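Local coordinates for amino Transferase (Eubacterium rectale, PDB 3ELE), which probably transfers amino groups between amino acids and oxo acids with the help of pyridoxal-5'-phosphate, as a dimeric class I and II aminotransferase, at residues A[67-72]-A[289-294]; A[79-84]-A[295-300]; A[164-169]-A[198-203]. All coordinates share one frame; numbering follows the deposited sequence. Where two conformers were deposited one is given.

Contact 1 (A[67-72]-A[289-294]). With PLP (pyridoxal-5'-phosphate), chain H.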
ATOM      1  N   VAL A  67      17.598 -12.473  -5.955  1.00 39.86           N
ATOM      2  CA  VAL A  67      17.829 -11.133  -5.352  1.00 39.92           C
ATOM      3  C   VAL A  67      17.126 -10.030  -6.180  1.00 40.05           C
ATOM      4  O   VAL A  67      16.430  -9.154  -5.622  1.00 40.11           O
ATOM      5  CB  VAL A  67      19.335 -10.782  -5.211  1.00 39.70           C
ATOM      6  CG1 VAL A  67      19.515  -9.316  -4.786  1.00 38.19           C
ATOM      7  CG2 VAL A  67      20.017 -11.708  -4.228  1.00 39.70           C
ATOM      8  N   ALA A  68      17.317 -10.110  -7.499  1.00 39.40           N
ATOM      9  CA  ALA A  68      16.728  -9.183  -8.464  1.00 39.07           C
ATOM     10  C   ALA A  68      15.199  -9.327  -8.539  1.00 38.47           C
ATOM     11  O   ALA A  68      14.495  -8.320  -8.545  1.00 39.06           O
ATOM     12  CB  ALA A  68      17.367  -9.393  -9.843  1.00 39.01           C
ATOM     13  N   LEU A  69      14.700 -10.567  -8.592  1.00 37.12           N
ATOM     14  CA  LEU A  69      13.247 -10.855  -8.599  1.00 37.44           C
ATOM     15  C   LEU A  69      12.524 -10.230  -7.397  1.00 37.23           C
ATOM     16  O   LEU A  69      11.555  -9.480  -7.558  1.00 38.27           O
ATOM     17  CB  LEU A  69      12.990 -12.374  -8.590  1.00 37.11           C
ATOM     18  CG  LEU A  69      11.545 -12.900  -8.622  1.00 36.68           C
ATOM     19  CD1 LEU A  69      10.740 -12.324  -9.785  1.00 34.05           C
ATOM     20  CD2 LEU A  69      11.548 -14.428  -8.661  1.00 38.36           C
ATOM     21  N   HIS A  70      13.053 -10.485  -6.201  1.00 35.73           N
ATOM     22  CA  HIS A  70      12.408 -10.036  -4.952  1.00 35.27           C
ATOM     23  C   HIS A  70      12.801  -8.662  -4.418  1.00 34.78           C
ATOM     24  O   HIS A  70      12.250  -8.243  -3.407  1.00 35.87           O
ATOM     25  CB  HIS A  70      12.603 -11.104  -3.868  1.00 34.81           C
ATOM     26  CG  HIS A  70      12.062 -12.441  -4.258  1.00 34.63           C
ATOM     27  ND1 HIS A  70      10.727 -12.647  -4.506  1.00 32.69           N
ATOM     28  CD2 HIS A  70      12.669 -13.636  -4.438  1.00 32.94           C
ATOM     29  CE1 HIS A  70      10.532 -13.913  -4.826  1.00 38.34           C
ATOM     30  NE2 HIS A  70      11.694 -14.535  -4.788  1.00 33.92           N
ATOM     31  N   GLY A  71      13.711  -7.964  -5.100  1.00 34.52           N
ATOM     32  CA  GLY A  71      14.226  -6.681  -4.637  1.00 35.16           C
ATOM     33  C   GLY A  71      13.297  -5.518  -4.867  1.00 34.50           C
ATOM     34  O   GLY A  71      12.328  -5.637  -5.612  1.00 36.25           O
ATOM     35  N   TYR A  72      13.593  -4.388  -4.234  1.00 34.32           N
ATOM     36  CA  TYR A  72      12.834  -3.157  -4.475  1.00 34.31           C
ATOM     37  C   TYR A  72      12.992  -2.758  -5.950  1.00 34.75           C
ATOM     38  O   TYR A  72      14.081  -2.891  -6.516  1.00 35.13           O
ATOM     39  CB  TYR A  72      13.369  -1.943  -3.686  1.00 33.45           C
ATOM     40  CG  TYR A  72      13.324  -2.008  -2.183  1.00 28.26           C
ATOM     41  CD1 TYR A  72      12.108  -1.999  -1.510  1.00 31.04           C
ATOM     42  CD2 TYR A  72      14.503  -2.011  -1.421  1.00 29.30           C
ATOM     43  CE1 TYR A  72      12.044  -2.036  -0.104  1.00 32.04           C
ATOM     44  CE2 TYR A  72      14.455  -2.046   0.001  1.00 31.15           C
ATOM     45  CZ  TYR A  72      13.204  -2.052   0.643  1.00 32.94           C
ATOM     46  OH  TYR A  72      13.104  -2.076   2.015  1.00 35.45           O
ATOM     47  N   PRO A 289       4.283  -4.757  -5.789  1.00 37.68           N
ATOM     48  CA  PRO A 289       4.987  -6.021  -5.614  1.00 37.32           C
ATOM     49  C   PRO A 289       5.808  -6.441  -6.855  1.00 36.89           C
ATOM     50  O   PRO A 289       5.267  -6.599  -7.962  1.00 36.05           O
ATOM     51  CB  PRO A 289       3.868  -7.004  -5.285  1.00 37.84           C
ATOM     52  CG  PRO A 289       2.804  -6.169  -4.705  1.00 39.59           C
ATOM     53  CD  PRO A 289       2.841  -4.932  -5.527  1.00 38.56           C
ATOM     54  N   SER A 290       7.105  -6.596  -6.626  1.00 36.26           N
ATOM     55  CA  SER A 290       8.099  -6.856  -7.669  1.00 36.22           C
ATOM     56  C   SER A 290       7.786  -8.096  -8.527  1.00 34.05           C
ATOM     57  O   SER A 290       7.902  -8.038  -9.745  1.00 33.11           O
ATOM     58  CB  SER A 290       9.485  -6.959  -7.029  1.00 36.50           C
ATOM     59  OG  SER A 290      10.501  -7.006  -8.006  1.00 43.72           O
ATOM     60  N   LEU A 291       7.366  -9.189  -7.885  1.00 32.88           N
ATOM     61  CA  LEU A 291       7.012 -10.444  -8.594  1.00 33.16           C
ATOM     62  C   LEU A 291       5.911 -10.169  -9.624  1.00 32.60           C
ATOM     63  O   LEU A 291       6.014 -10.603 -10.783  1.00 30.82           O
ATOM     64  CB  LEU A 291       6.570 -11.546  -7.605  1.00 33.11           C
ATOM     65  CG  LEU A 291       5.937 -12.827  -8.159  1.00 31.89           C
ATOM     66  CD1 LEU A 291       6.925 -13.479  -9.075  1.00 32.81           C
ATOM     67  CD2 LEU A 291       5.510 -13.774  -7.045  1.00 33.70           C
ATOM     68  N   PHE A 292       4.895  -9.409  -9.194  1.00 33.16           N
ATOM     69  CA  PHE A 292       3.741  -9.058 -10.045  1.00 33.40           C
ATOM     70  C   PHE A 292       4.077  -8.023 -11.118  1.00 33.28           C
ATOM     71  O   PHE A 292       3.561  -8.131 -12.221  1.00 33.24           O
ATOM     72  CB  PHE A 292       2.503  -8.720  -9.208  1.00 34.49           C
ATOM     73  CG  PHE A 292       2.093  -9.853  -8.301  1.00 37.19           C
ATOM     74  CD1 PHE A 292       1.665 -11.067  -8.835  1.00 42.88           C
ATOM     75  CD2 PHE A 292       2.171  -9.745  -6.926  1.00 38.41           C
ATOM     76  CE1 PHE A 292       1.325 -12.135  -7.992  1.00 42.47           C
ATOM     77  CE2 PHE A 292       1.823 -10.807  -6.084  1.00 38.73           C
ATOM     78  CZ  PHE A 292       1.415 -11.986  -6.611  1.00 37.38           C
ATOM     79  N   GLN A 293       4.954  -7.060 -10.827  1.00 33.12           N
ATOM     80  CA  GLN A 293       5.433  -6.127 -11.866  1.00 34.92           C
ATOM     81  C   GLN A 293       6.107  -6.871 -13.012  1.00 34.63           C
ATOM     82  O   GLN A 293       5.811  -6.607 -14.173  1.00 33.95           O
ATOM     83  CB  GLN A 293       6.432  -5.101 -11.327  1.00 35.35           C
ATOM     84  CG  GLN A 293       5.861  -4.081 -10.350  1.00 36.30           C
ATOM     85  CD  GLN A 293       6.814  -2.917 -10.125  1.00 37.53           C
ATOM     86  OE1 GLN A 293       7.303  -2.331 -11.087  1.00 37.18           O
ATOM     87  NE2 GLN A 293       7.060  -2.559  -8.856  1.00 37.03           N
ATOM     88  N   LYS A 294       6.998  -7.809 -12.667  1.00 35.65           N
ATOM     89  CA  LYS A 294       7.732  -8.599 -13.657  1.00 36.48           C
ATOM     90  C   LYS A 294       6.796  -9.538 -14.429  1.00 35.60           C
ATOM     91  O   LYS A 294       6.955  -9.703 -15.638  1.00 35.08           O
ATOM     92  CB  LYS A 294       8.942  -9.308 -13.024  1.00 36.17           C
ATOM     93  CG  LYS A 294       9.933  -8.284 -12.393  1.00 40.92           C
ATOM     94  CD  LYS A 294      11.201  -8.909 -11.877  1.00 39.30           C
ATOM     95  CE  LYS A 294      11.856  -8.099 -10.760  1.00 39.64           C
ATOM     96  NZ  LYS A 294      11.968  -6.627 -10.987  1.00 43.28           N
TER
HETATM   97  N1  PLP H 500      12.734   0.743   9.016  1.00 40.78           N
HETATM   98  C2  PLP H 500      14.111   0.851   8.805  1.00 35.51           C
HETATM   99  C2A PLP H 500      14.978   1.254   9.942  1.00 36.66           C
HETATM  100  C3  PLP H 500      14.652   0.556   7.543  1.00 39.43           C
HETATM  101  O3  PLP H 500      16.003   0.632   7.346  1.00 33.12           O
HETATM  102  C4  PLP H 500      13.791   0.171   6.486  1.00 44.01           C
HETATM  103  C4A PLP H 500      14.395  -0.060   5.118  1.00 48.50           C
HETATM  104  O4A PLP H 500      14.241   0.782   4.227  1.00 55.83           O
HETATM  105  C5  PLP H 500      12.389   0.069   6.736  1.00 43.19           C
HETATM  106  C6  PLP H 500      11.864   0.371   8.009  1.00 36.92           C
HETATM  107  C5A PLP H 500      11.395  -0.306   5.665  1.00 40.51           C
HETATM  108  O4P PLP H 500      11.260  -1.687   5.432  1.00 41.77           O
HETATM  109  P   PLP H 500      10.096  -2.143   4.391  1.00 36.63           P
HETATM  110  O1P PLP H 500       9.565  -3.503   4.763  1.00 41.05           O
HETATM  111  O2P PLP H 500      10.713  -2.193   3.027  1.00 42.23           O
HETATM  112  O3P PLP H 500       8.983  -1.137   4.374  1.00 36.45           O
HETATM  113  O   HOH W   1      13.360  -5.823  -8.272  1.00 38.48           O
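Leu-69, which meets Leu-291 and Lys-294 across the contact, also lays its CG over the centre of one face of the neighbouring His-70 imidazole, 4.0 Å above the plane. Both ring nitrogens of His-70 are held by the second subunit, ND1 by Glu-255 and NE2 by Asn-54 of that subunit, which fixes the rotation of the ring. The other flat group, the Tyr-72 phenol, has a phosphate oxygen of the cofactor in plane at its edge: OH donates to PLP O2P at 2.6 Å.

Between the segments, Ser-290 forms the direct polar link. Its OG is anti to its own backbone N (chi1 -171°) and donates to Leu-69 O at 2.7 Å, with a C=O...donor angle of 151° and the donor tilted 29° from the carbonyl plane. Lys-294 slants across the leucine, its CE 3.5 Å from Ala-68 O. Its NZ donates to a water at 3.2 Å and forms a salt bridge with Asp-78 beyond the two segments. That water sits 2.8 Å from Ala-68 O and can donate to it and to Gly-71 O, although the acceptors around it outnumber its protons. On the apolar side Leu-69 and Leu-291 run alongside each other in the same direction, CD1 of Leu-69 being 4.0 Å from CD1 of Leu-291, and Leu-60 of helix 51-63 touches both.

Other hydrogen-bonding partners of this pyridoxal-5'-phosphate, among them Ser-245, Ser-247 and Asn-183, belong to the second subunit. A tyrosine reaches from one subunit to the cofactor phosphate of the other, as in aspartate aminotransferase; this is consistent with the fold-type I dimer, whose active sites lie at the subunit interface.

Contact 2 (A[79-84]-A[295-300])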
ATOM      1  N   VAL A  79      10.966   0.040 -15.216  1.00 33.59           N
ATOM      2  CA  VAL A  79      10.786   0.683 -16.524  1.00 34.49           C
ATOM      3  C   VAL A  79      10.251  -0.339 -17.552  1.00 33.40           C
ATOM      4  O   VAL A  79       9.467   0.020 -18.401  1.00 33.47           O
ATOM      5  CB  VAL A  79      12.097   1.382 -17.014  1.00 35.59           C
ATOM      6  CG1 VAL A  79      13.203   0.353 -17.346  1.00 36.24           C
ATOM      7  CG2 VAL A  79      11.824   2.284 -18.207  1.00 37.46           C
ATOM      8  N   GLU A  80      10.632  -1.610 -17.416  1.00 33.58           N
ATOM      9  CA  GLU A  80      10.181  -2.694 -18.306  1.00 34.59           C
ATOM     10  C   GLU A  80       8.682  -2.983 -18.167  1.00 34.33           C
ATOM     11  O   GLU A  80       8.001  -3.298 -19.155  1.00 32.93           O
ATOM     12  CB  GLU A  80      10.986  -3.980 -18.090  1.00 34.42           C
ATOM     13  CG  GLU A  80      12.482  -3.860 -18.442  1.00 37.95           C
ATOM     14  CD  GLU A  80      13.396  -3.340 -17.306  1.00 44.73           C
ATOM     15  OE1 GLU A  80      12.938  -3.054 -16.152  1.00 41.69           O
ATOM     16  OE2 GLU A  80      14.606  -3.233 -17.593  1.00 48.13           O
ATOM     17  N   THR A  81       8.188  -2.878 -16.932  1.00 35.00           N
ATOM     18  CA  THR A  81       6.772  -3.029 -16.636  1.00 34.15           C
ATOM     19  C   THR A  81       5.986  -1.837 -17.206  1.00 34.10           C
ATOM     20  O   THR A  81       5.005  -2.030 -17.929  1.00 34.04           O
ATOM     21  CB  THR A  81       6.539  -3.224 -15.137  1.00 34.76           C
ATOM     22  OG1 THR A  81       7.201  -4.440 -14.749  1.00 32.95           O
ATOM     23  CG2 THR A  81       5.028  -3.305 -14.810  1.00 30.42           C
ATOM     24  N   ARG A  82       6.434  -0.626 -16.886  1.00 33.87           N
ATOM     25  CA  ARG A  82       5.808   0.601 -17.383  1.00 32.72           C
ATOM     26  C   ARG A  82       5.845   0.698 -18.921  1.00 33.29           C
ATOM     27  O   ARG A  82       4.824   1.049 -19.541  1.00 33.52           O
ATOM     28  CB  ARG A  82       6.451   1.826 -16.730  1.00 32.47           C
ATOM     29  CG  ARG A  82       6.120   1.910 -15.268  1.00 32.07           C
ATOM     30  CD  ARG A  82       6.708   3.088 -14.600  1.00 35.00           C
ATOM     31  NE  ARG A  82       8.166   3.007 -14.462  1.00 36.87           N
ATOM     32  CZ  ARG A  82       9.073   3.851 -14.976  1.00 37.29           C
ATOM     33  NH1 ARG A  82       8.748   4.913 -15.697  1.00 41.09           N
ATOM     34  NH2 ARG A  82      10.361   3.629 -14.742  1.00 39.81           N
ATOM     35  N   ALA A  83       7.000   0.362 -19.512  1.00 32.79           N
ATOM     36  CA  ALA A  83       7.184   0.319 -20.986  1.00 33.92           C
ATOM     37  C   ALA A  83       6.198  -0.625 -21.668  1.00 33.16           C
ATOM     38  O   ALA A  83       5.567  -0.237 -22.636  1.00 34.40           O
ATOM     39  CB  ALA A  83       8.629  -0.065 -21.357  1.00 32.99           C
ATOM     40  N   ALA A  84       6.052  -1.838 -21.124  1.00 33.45           N
ATOM     41  CA  ALA A  84       5.105  -2.867 -21.617  1.00 32.18           C
ATOM     42  C   ALA A  84       3.636  -2.418 -21.596  1.00 32.03           C
ATOM     43  O   ALA A  84       2.879  -2.753 -22.516  1.00 31.53           O
ATOM     44  CB  ALA A  84       5.249  -4.155 -20.813  1.00 32.89           C
HETATM   45  N   MSE A 295       5.803 -10.096 -13.733  1.00 35.90           N
HETATM   46  CA  MSE A 295       4.798 -10.985 -14.349  0.50 36.08           C
HETATM   47  C   MSE A 295       3.915 -10.244 -15.373  1.00 35.85           C
HETATM   48  O   MSE A 295       3.601 -10.797 -16.436  1.00 34.78           O
HETATM   49  CB  MSE A 295       3.946 -11.668 -13.252  0.50 36.42           C
HETATM   50  CG  MSE A 295       2.745 -12.509 -13.717  0.50 35.95           C
HETATM   51 SE   MSE A 295       1.109 -11.514 -14.107  0.38 39.28          SE
HETATM   52  CE  MSE A 295       0.754 -10.758 -12.388  0.50 35.13           C
ATOM     53  N   ILE A 296       3.498  -9.018 -15.038  1.00 37.02           N
ATOM     54  CA  ILE A 296       2.629  -8.181 -15.907  1.00 38.11           C
ATOM     55  C   ILE A 296       3.233  -7.904 -17.306  1.00 37.88           C
ATOM     56  O   ILE A 296       2.481  -7.753 -18.280  1.00 37.84           O
ATOM     57  CB  ILE A 296       2.142  -6.848 -15.163  1.00 39.35           C
ATOM     58  CG1 ILE A 296       0.780  -7.052 -14.473  1.00 40.82           C
ATOM     59  CG2 ILE A 296       1.961  -5.663 -16.087  1.00 40.70           C
ATOM     60  CD1 ILE A 296       0.870  -7.585 -13.129  1.00 43.45           C
ATOM     61  N   VAL A 297       4.569  -7.879 -17.395  1.00 36.64           N
ATOM     62  CA  VAL A 297       5.296  -7.689 -18.657  1.00 36.64           C
ATOM     63  C   VAL A 297       4.841  -8.692 -19.732  1.00 38.22           C
ATOM     64  O   VAL A 297       4.704  -8.314 -20.900  1.00 38.42           O
ATOM     65  CB  VAL A 297       6.844  -7.792 -18.447  1.00 36.63           C
ATOM     66  CG1 VAL A 297       7.628  -7.729 -19.787  1.00 35.05           C
ATOM     67  CG2 VAL A 297       7.319  -6.708 -17.508  1.00 33.78           C
ATOM     68  N   LYS A 298       4.573  -9.935 -19.310  1.00 38.05           N
ATOM     69  CA  LYS A 298       4.142 -11.027 -20.182  1.00 39.62           C
ATOM     70  C   LYS A 298       2.619 -11.297 -20.273  1.00 39.60           C
ATOM     71  O   LYS A 298       2.214 -12.234 -20.983  1.00 38.03           O
ATOM     72  CB  LYS A 298       4.883 -12.313 -19.766  1.00 40.92           C
ATOM     73  CG  LYS A 298       6.405 -12.100 -19.699  1.00 44.82           C
ATOM     74  CD  LYS A 298       7.215 -13.354 -19.945  1.00 51.37           C
ATOM     75  CE  LYS A 298       8.724 -13.039 -20.021  1.00 51.99           C
ATOM     76  NZ  LYS A 298       9.090 -12.086 -21.134  1.00 55.73           N
ATOM     77  N   CYS A 299       1.803 -10.460 -19.617  1.00 38.85           N
ATOM     78  CA  CYS A 299       0.338 -10.613 -19.537  1.00 39.63           C
ATOM     79  C   CYS A 299      -0.476  -9.451 -20.104  1.00 39.09           C
ATOM     80  O   CYS A 299      -1.663  -9.303 -19.788  1.00 40.24           O
ATOM     81  CB  CYS A 299      -0.044 -10.828 -18.071  1.00 40.68           C
ATOM     82  SG  CYS A 299       0.670 -12.308 -17.419  1.00 44.80           S
ATOM     83  N   GLN A 300       0.138  -8.652 -20.973  1.00 38.00           N
ATOM     84  CA  GLN A 300      -0.533  -7.499 -21.579  1.00 37.14           C
ATOM     85  C   GLN A 300      -1.534  -8.033 -22.588  1.00 37.15           C
ATOM     86  O   GLN A 300      -1.161  -8.812 -23.441  1.00 37.41           O
ATOM     87  CB  GLN A 300       0.483  -6.577 -22.260  1.00 35.71           C
ATOM     88  CG  GLN A 300       1.481  -5.964 -21.298  1.00 33.81           C
ATOM     89  CD  GLN A 300       0.795  -5.123 -20.264  1.00 33.62           C
ATOM     90  OE1 GLN A 300      -0.009  -4.251 -20.602  1.00 30.02           O
ATOM     91  NE2 GLN A 300       1.036  -5.429 -18.994  1.00 34.95           N
TER
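Thr-81 and Val-297 form the tight part of this contact, their CA atoms only 5.3 Å apart; both side chains leave to the flank, and neither stands between the two backbones. CG2 of Val-297 lies 3.6 Å from OG1 of Thr-81, while that hydroxyl makes its hydrogen bond with Gln-293 O, one turn back on the partner helix. CG2 of Thr-81 meets CG2 of Ile-296 on the buried flank. One turn further along, the methyl CB of Ala-84 rests against the backbone of Val-297, 4.1 Å from its CA.

Gln-300 folds back toward Ile-296. Its CG passes 3.7 Å from Ala-84 O; the bend at chi2 (-61°) then turns CD back, and NE2 donates to Ile-296 O at 2.8 Å, from above the carbonyl plane. Cys-299 N reaches the same oxygen from the opposite face, so two donors grip it at the start of the type I turn from Ile-296 to Cys-299.

The outer side is looser. Exposed Glu-80 offers chiefly its backbone, with its O 3.8 Å from CG2 of Val-297, and its carboxylate turns away from the partner segment.

Thr-81 touches Met-104 of strand 102-105, Gln-300 continues along the same helix 79-93 to Ile-85 and Phe-88, and Cys-299 rests on Ile-52 of helix 51-63.

Contact 3 (A[164-169]-A[198-203])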
ATOM      1  N   ALA A 164     -27.505  18.553 -13.810  1.00 34.12           N
ATOM      2  CA  ALA A 164     -27.210  18.296 -12.397  1.00 34.18           C
ATOM      3  C   ALA A 164     -25.700  18.402 -12.154  1.00 34.75           C
ATOM      4  O   ALA A 164     -25.286  19.069 -11.213  1.00 35.08           O
ATOM      5  CB  ALA A 164     -27.727  16.897 -11.961  1.00 35.07           C
ATOM      6  N   LEU A 165     -24.883  17.810 -13.035  1.00 34.26           N
ATOM      7  CA  LEU A 165     -23.414  17.869 -12.890  1.00 33.71           C
ATOM      8  C   LEU A 165     -22.910  19.300 -12.948  1.00 33.79           C
ATOM      9  O   LEU A 165     -22.205  19.714 -12.038  1.00 33.05           O
ATOM     10  CB  LEU A 165     -22.664  17.013 -13.922  1.00 33.98           C
ATOM     11  CG  LEU A 165     -21.124  17.118 -13.997  1.00 34.64           C
ATOM     12  CD1 LEU A 165     -20.444  16.974 -12.609  1.00 29.60           C
ATOM     13  CD2 LEU A 165     -20.582  16.109 -15.002  1.00 31.35           C
ATOM     14  N   GLU A 166     -23.283  20.030 -14.004  1.00 34.07           N
ATOM     15  CA  GLU A 166     -22.863  21.423 -14.202  1.00 35.29           C
ATOM     16  C   GLU A 166     -23.208  22.325 -13.012  1.00 37.18           C
ATOM     17  O   GLU A 166     -22.421  23.199 -12.640  1.00 37.46           O
ATOM     18  CB  GLU A 166     -23.474  21.998 -15.492  1.00 35.00           C
ATOM     19  CG  GLU A 166     -22.981  23.417 -15.805  1.00 37.89           C
ATOM     20  CD  GLU A 166     -23.330  23.933 -17.185  1.00 36.41           C
ATOM     21  OE1 GLU A 166     -24.011  23.238 -17.966  1.00 44.29           O
ATOM     22  OE2 GLU A 166     -22.901  25.066 -17.482  1.00 41.44           O
ATOM     23  N   GLU A 167     -24.394  22.109 -12.444  1.00 39.09           N
ATOM     24  CA  GLU A 167     -24.892  22.854 -11.278  1.00 41.11           C
ATOM     25  C   GLU A 167     -24.043  22.604 -10.014  1.00 39.24           C
ATOM     26  O   GLU A 167     -23.915  23.493  -9.177  1.00 38.76           O
ATOM     27  CB  GLU A 167     -26.371  22.500 -11.040  1.00 41.12           C
ATOM     28  CG  GLU A 167     -27.113  23.353 -10.024  1.00 47.22           C
ATOM     29  CD  GLU A 167     -28.559  22.887  -9.761  1.00 45.43           C
ATOM     30  OE1 GLU A 167     -29.078  21.970 -10.452  1.00 54.98           O
ATOM     31  OE2 GLU A 167     -29.184  23.459  -8.837  1.00 60.51           O
ATOM     32  N   ARG A 168     -23.444  21.415  -9.897  1.00 38.47           N
ATOM     33  CA  ARG A 168     -22.573  21.052  -8.743  1.00 37.42           C
ATOM     34  C   ARG A 168     -21.078  21.369  -8.931  1.00 37.91           C
ATOM     35  O   ARG A 168     -20.285  21.126  -8.020  1.00 38.95           O
ATOM     36  CB  ARG A 168     -22.775  19.580  -8.386  1.00 37.78           C
ATOM     37  CG  ARG A 168     -24.138  19.335  -7.785  1.00 37.13           C
ATOM     38  CD  ARG A 168     -24.543  17.905  -7.819  1.00 36.07           C
ATOM     39  NE  ARG A 168     -25.821  17.703  -7.123  1.00 36.59           N
ATOM     40  CZ  ARG A 168     -27.027  18.036  -7.592  1.00 39.80           C
ATOM     41  NH1 ARG A 168     -27.190  18.615  -8.781  1.00 38.23           N
ATOM     42  NH2 ARG A 168     -28.104  17.785  -6.845  1.00 42.72           N
ATOM     43  N   ILE A 169     -20.696  21.883 -10.104  1.00 36.68           N
ATOM     44  CA  ILE A 169     -19.325  22.299 -10.384  1.00 35.71           C
ATOM     45  C   ILE A 169     -19.204  23.745  -9.896  1.00 36.39           C
ATOM     46  O   ILE A 169     -20.059  24.568 -10.216  1.00 36.72           O
ATOM     47  CB  ILE A 169     -18.984  22.250 -11.897  1.00 34.72           C
ATOM     48  CG1 ILE A 169     -18.907  20.812 -12.412  1.00 34.86           C
ATOM     49  CG2 ILE A 169     -17.639  22.954 -12.175  1.00 36.54           C
ATOM     50  CD1 ILE A 169     -18.842  20.730 -13.929  1.00 34.19           C
ATOM     51  N   SER A 198     -16.245  16.022 -21.370  1.00 34.22           N
ATOM     52  CA  SER A 198     -14.987  16.685 -21.688  1.00 34.63           C
ATOM     53  C   SER A 198     -15.200  18.148 -22.058  1.00 34.37           C
ATOM     54  O   SER A 198     -14.489  18.995 -21.548  1.00 32.74           O
ATOM     55  CB  SER A 198     -14.248  15.933 -22.774  1.00 35.65           C
ATOM     56  OG  SER A 198     -14.034  14.597 -22.340  1.00 34.80           O
ATOM     57  N   ASP A 199     -16.213  18.437 -22.871  1.00 34.95           N
ATOM     58  CA  ASP A 199     -16.539  19.835 -23.232  1.00 36.21           C
ATOM     59  C   ASP A 199     -16.978  20.670 -22.026  1.00 35.20           C
ATOM     60  O   ASP A 199     -16.560  21.812 -21.892  1.00 36.55           O
ATOM     61  CB  ASP A 199     -17.630  19.910 -24.311  1.00 37.39           C
ATOM     62  CG  ASP A 199     -17.206  19.291 -25.644  1.00 41.18           C
ATOM     63  OD1 ASP A 199     -15.987  19.169 -25.926  1.00 45.65           O
ATOM     64  OD2 ASP A 199     -18.118  18.937 -26.419  1.00 47.40           O
ATOM     65  N   LEU A 200     -17.807  20.089 -21.162  1.00 35.00           N
ATOM     66  CA  LEU A 200     -18.301  20.752 -19.950  1.00 34.96           C
ATOM     67  C   LEU A 200     -17.157  21.110 -19.003  1.00 34.90           C
ATOM     68  O   LEU A 200     -17.054  22.253 -18.559  1.00 34.73           O
ATOM     69  CB  LEU A 200     -19.331  19.865 -19.220  1.00 35.13           C
ATOM     70  CG  LEU A 200     -19.939  20.363 -17.892  1.00 35.67           C
ATOM     71  CD1 LEU A 200     -20.676  21.697 -18.051  1.00 34.01           C
ATOM     72  CD2 LEU A 200     -20.845  19.265 -17.316  1.00 34.41           C
ATOM     73  N   LEU A 201     -16.307  20.131 -18.707  1.00 35.81           N
ATOM     74  CA  LEU A 201     -15.179  20.321 -17.789  1.00 35.31           C
ATOM     75  C   LEU A 201     -14.113  21.259 -18.328  1.00 36.45           C
ATOM     76  O   LEU A 201     -13.559  22.065 -17.560  1.00 36.32           O
ATOM     77  CB  LEU A 201     -14.592  18.970 -17.356  1.00 35.49           C
ATOM     78  CG  LEU A 201     -15.519  18.030 -16.570  1.00 32.85           C
ATOM     79  CD1 LEU A 201     -14.687  16.843 -16.056  1.00 33.05           C
ATOM     80  CD2 LEU A 201     -16.207  18.724 -15.421  1.00 29.54           C
ATOM     81  N   GLU A 202     -13.836  21.182 -19.629  1.00 38.24           N
ATOM     82  CA  GLU A 202     -12.922  22.144 -20.283  1.00 39.55           C
ATOM     83  C   GLU A 202     -13.458  23.589 -20.122  1.00 38.24           C
ATOM     84  O   GLU A 202     -12.699  24.501 -19.779  1.00 39.63           O
ATOM     85  CB  GLU A 202     -12.749  21.796 -21.772  1.00 38.79           C
ATOM     86  CG  GLU A 202     -11.789  22.694 -22.566  1.00 41.73           C
ATOM     87  CD  GLU A 202     -11.952  22.536 -24.093  1.00 43.89           C
ATOM     88  OE1 GLU A 202     -12.280  21.417 -24.565  1.00 56.98           O
ATOM     89  OE2 GLU A 202     -11.762  23.534 -24.817  1.00 54.38           O
ATOM     90  N   LYS A 203     -14.753  23.778 -20.387  1.00 37.05           N
ATOM     91  CA  LYS A 203     -15.434  25.081 -20.247  1.00 37.08           C
ATOM     92  C   LYS A 203     -15.394  25.573 -18.790  1.00 36.11           C
ATOM     93  O   LYS A 203     -15.008  26.715 -18.553  1.00 35.00           O
ATOM     94  CB  LYS A 203     -16.882  24.989 -20.784  1.00 36.22           C
ATOM     95  CG  LYS A 203     -17.851  26.126 -20.454  1.00 38.45           C
ATOM     96  CD  LYS A 203     -19.300  25.730 -20.807  1.00 39.89           C
ATOM     97  CE  LYS A 203     -20.337  26.249 -19.801  1.00 46.19           C
ATOM     98  NZ  LYS A 203     -21.624  25.485 -19.926  1.00 47.93           N
TER
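Leu-200 is the apolar centre, pointing from helix 191-208 to pack among Leu-165, Glu-166 and Ile-169. Its two methyl groups divide the neighbours: CD2 takes the inner side, 3.9 Å from CD2 of Leu-165, and CD1 the outer. Ile-169 runs antiparallel alongside it, with CD1 4.1 Å from CG of Leu-200. The same CD1 closes on CD2 of Leu-201 at 3.6 Å, the two side chains set roughly perpendicular.

Toward the surface the packing turns polar. Glu-166 has CG anti to its backbone N (chi1 -176°) and runs extended over Leu-200, whose CD1 lies 3.6 Å from the carboxylate carbon CD. Beyond it, Lys-203 crosses the glutamate nearly at a right angle and forms a salt bridge, NZ to OE2 of Glu-166 at 2.8 Å, meeting the oxygen from 40° above the carboxylate plane. With an alanine in place of Glu-166 the CB would still touch Leu-200, but Lys-203 would probably be left without its mate across the contact and the outer methyl of the leucine less covered.

On the sheet side, Leu-165 and Ile-169 both rest on Ile-128 of strand 126-130, and Leu-165 also reaches Val-151 of strand 147-151 and Leu-197, so that helices 162-167 and 191-208 are joined against the central seven-stranded sheet.

In the fold
From the N terminus, the chain first passes 67-72 and then 79-84, the opening ends of contacts 1 and 2. Among the strands and helices of the large sheet that follow, contact 3 closes a short loop of 28 residues between two flanking helices, at 164-169 and 198-203, nested inside both longer loops. Only at 289-294 does contact 1 close, followed directly by contact 2 at 295-300, so the two cross. Sharing helix 290-296, they touch, with centres 12 Å apart, and tie it to helices 66-70 and 79-93, from the dimer interface inward. Contact 3 lies apart, its centre 42 Å from that of contact 1 and 36 Å from that of contact 2.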